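Local coordinates for putative NAD(P)H-dependent FMN-containing oxidoreductase YwqN (Bacillus subtilis, PDB 1RLI), which probably acts as an FMN-containing oxidoreductase that draws electrons from NADPH or NADH, at residues L37-I42 with G53-V58. Sequence-based numbering, arbitrary orientation.
Sequences LQKYPI and GGFRPV
Strands 39-41 and 55-57 run antiparallel, their short axes 150° apart. Tyr40 and Arg56 form the hydrogen-bonded pair, Tyr40 N to Arg56 O and Arg56 N to Tyr40 O both 2.9 Å; Val58 N to Gln38 O and Ile42 N to Gly54 O extend the pattern. Pro57 and Pro41 suit the non-hydrogen-bonded sites, where a missing N-H costs no bond to the partner strand. Gly53, with a positive phi, has backbone angles at which a CB would press against the preceding carbonyl O.

Lys39, its CG in the crowded position between backbone N and carbonyl carbon (chi1 61°), runs extended over one face of the Phe55 ring. Lys39 CE lies 4.1 Å from the centroid of the Phe55 ring, a CH-pi contact, and Lys39 NZ adds a cation-pi interaction over the same face. Pro41 CD meets Phe55 CD2 at 4.0 Å. An alanine in place of Phe55 would remove this ring and would probably leave the Lys39 chain less firmly placed. On the face bearing Tyr40 and Arg56, the phenol ring and guanidinium lie side by side, their planes 19° apart, with NH2 of Arg56 3.4 Å from Tyr40 CD2. Val58 CG2 packs on Tyr40 CB, and Ile42 CG2 on Arg56 CB.

Strand 55-57 thus adds an antiparallel edge to the otherwise parallel flavodoxin-like sheet, beside strand 33-41. Helix 88-95 meets Lys39 and Pro57 through Thr89, while Leu92 of a second subunit also packs on Pro57.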
loop_
_atom_site.group_PDB
_atom_site.type_symbol
_atom_site.label_atom_id
_atom_site.label_comp_id
_atom_site.label_asym_id
_atom_site.label_seq_id
_atom_site.Cartn_x
_atom_site.Cartn_y
_atom_site.Cartn_z
ATOM N N LEU D 37 0.001 -7.501 -26.259
ATOM C CA LEU D 37 -1.044 -6.505 -26.426
ATOM C C LEU D 37 -0.538 -5.500 -27.453
ATOM O O LEU D 37 0.448 -4.819 -27.234
ATOM C CB LEU D 37 -1.344 -5.829 -25.085
ATOM C CG LEU D 37 -1.858 -6.829 -24.036
ATOM C CD1 LEU D 37 -2.102 -6.118 -22.710
ATOM C CD2 LEU D 37 -3.149 -7.473 -24.516
ATOM N N GLN D 38 -1.235 -5.432 -28.577
ATOM C CA GLN D 38 -0.861 -4.565 -29.683
ATOM C C GLN D 38 -0.961 -3.073 -29.384
ATOM O O GLN D 38 -1.800 -2.641 -28.597
ATOM C CB GLN D 38 -1.756 -4.907 -30.882
ATOM C CG GLN D 38 -1.055 -4.982 -32.229
ATOM C CD GLN D 38 -1.985 -5.479 -33.334
ATOM O OE1 GLN D 38 -1.572 -5.654 -34.483
ATOM N NE2 GLN D 38 -3.248 -5.709 -32.986
ATOM N N LYS D 39 -0.067 -2.293 -29.993
ATOM C CA LYS D 39 -0.100 -0.840 -29.860
ATOM C C LYS D 39 0.415 -0.253 -31.163
ATOM O O LYS D 39 1.295 -0.822 -31.819
ATOM C CB LYS D 39 0.707 -0.337 -28.653
ATOM C CG LYS D 39 2.180 -0.637 -28.627
ATOM C CD LYS D 39 2.735 -0.279 -27.248
ATOM C CE LYS D 39 4.236 -0.477 -27.166
ATOM N NZ LYS D 39 4.738 -0.269 -25.782
ATOM N N TYR D 40 -0.164 0.881 -31.538
ATOM C CA TYR D 40 0.150 1.541 -32.793
ATOM C C TYR D 40 0.669 2.954 -32.513
ATOM O O TYR D 40 0.135 3.660 -31.656
ATOM C CB TYR D 40 -1.138 1.593 -33.624
ATOM C CG TYR D 40 -0.967 1.860 -35.095
ATOM C CD1 TYR D 40 -0.481 0.873 -35.952
ATOM C CD2 TYR D 40 -1.293 3.103 -35.636
ATOM C CE1 TYR D 40 -0.321 1.121 -37.320
ATOM C CE2 TYR D 40 -1.137 3.361 -36.996
ATOM C CZ TYR D 40 -0.648 2.366 -37.829
ATOM O OH TYR D 40 -0.458 2.636 -39.168
ATOM N N PRO D 41 1.720 3.379 -33.227
ATOM C CA PRO D 41 2.278 4.721 -33.020
ATOM C C PRO D 41 1.273 5.828 -33.359
ATOM O O PRO D 41 0.426 5.656 -34.236
ATOM C CB PRO D 41 3.503 4.735 -33.938
ATOM C CG PRO D 41 3.115 3.780 -35.050
ATOM C CD PRO D 41 2.434 2.656 -34.296
ATOM N N ILE D 42 1.346 6.950 -32.648
ATOM C CA ILE D 42 0.437 8.066 -32.913
ATOM C C ILE D 42 1.198 9.301 -33.380
ATOM O O ILE D 42 2.415 9.256 -33.557
ATOM C CB ILE D 42 -0.401 8.448 -31.663
ATOM C CG1 ILE D 42 0.515 8.726 -30.473
ATOM C CG2 ILE D 42 -1.392 7.345 -31.336
ATOM C CD1 ILE D 42 -0.236 9.058 -29.197
ATOM N N GLY D 53 4.631 6.085 -24.294
ATOM C CA GLY D 53 3.605 7.110 -24.402
ATOM C C GLY D 53 3.398 7.615 -25.823
ATOM O O GLY D 53 2.585 8.511 -26.056
ATOM N N GLY D 54 4.134 7.046 -26.775
ATOM C CA GLY D 54 4.002 7.454 -28.164
ATOM C C GLY D 54 3.037 6.575 -28.943
ATOM O O GLY D 54 2.849 6.745 -30.154
ATOM N N PHE D 55 2.415 5.632 -28.244
ATOM C CA PHE D 55 1.477 4.722 -28.875
ATOM C C PHE D 55 0.068 4.841 -28.332
ATOM O O PHE D 55 -0.205 5.562 -27.361
ATOM C CB PHE D 55 1.917 3.263 -28.687
ATOM C CG PHE D 55 3.292 2.961 -29.207
ATOM C CD1 PHE D 55 4.422 3.327 -28.485
ATOM C CD2 PHE D 55 3.456 2.304 -30.425
ATOM C CE1 PHE D 55 5.702 3.042 -28.970
ATOM C CE2 PHE D 55 4.728 2.018 -30.915
ATOM C CZ PHE D 55 5.853 2.389 -30.184
ATOM N N ARG D 56 -0.817 4.109 -28.990
ATOM C CA ARG D 56 -2.219 4.011 -28.634
ATOM C C ARG D 56 -2.499 2.513 -28.698
ATOM O O ARG D 56 -2.138 1.855 -29.671
ATOM C CB ARG D 56 -3.079 4.739 -29.668
ATOM C CG ARG D 56 -4.562 4.386 -29.628
ATOM C CD ARG D 56 -5.230 4.722 -30.960
ATOM N NE ARG D 56 -4.692 3.909 -32.051
ATOM C CZ ARG D 56 -4.883 4.161 -33.342
ATOM N NH1 ARG D 56 -5.602 5.210 -33.718
ATOM N NH2 ARG D 56 -4.350 3.365 -34.261
ATOM N N PRO D 57 -3.109 1.941 -27.648
ATOM C CA PRO D 57 -3.392 0.505 -27.696
ATOM C C PRO D 57 -4.375 0.159 -28.815
ATOM O O PRO D 57 -5.278 0.945 -29.140
ATOM C CB PRO D 57 -3.996 0.216 -26.322
ATOM C CG PRO D 57 -3.333 1.262 -25.434
ATOM C CD PRO D 57 -3.385 2.494 -26.308
ATOM N N VAL D 58 -4.189 -1.028 -29.382
ATOM C CA VAL D 58 -5.047 -1.542 -30.443
ATOM C C VAL D 58 -5.702 -2.787 -29.872
ATOM O O VAL D 58 -5.005 -3.709 -29.450
ATOM C CB VAL D 58 -4.222 -1.944 -31.689
ATOM C CG1 VAL D 58 -5.146 -2.549 -32.756
ATOM C CG2 VAL D 58 -3.478 -0.731 -32.226
HETATM O O HOH W 1 -3.652 -3.591 -26.871
HETATM O O HOH W 2 -4.151 -6.376 -28.579
HETATM O O HOH W 3 4.247 2.725 -24.481
#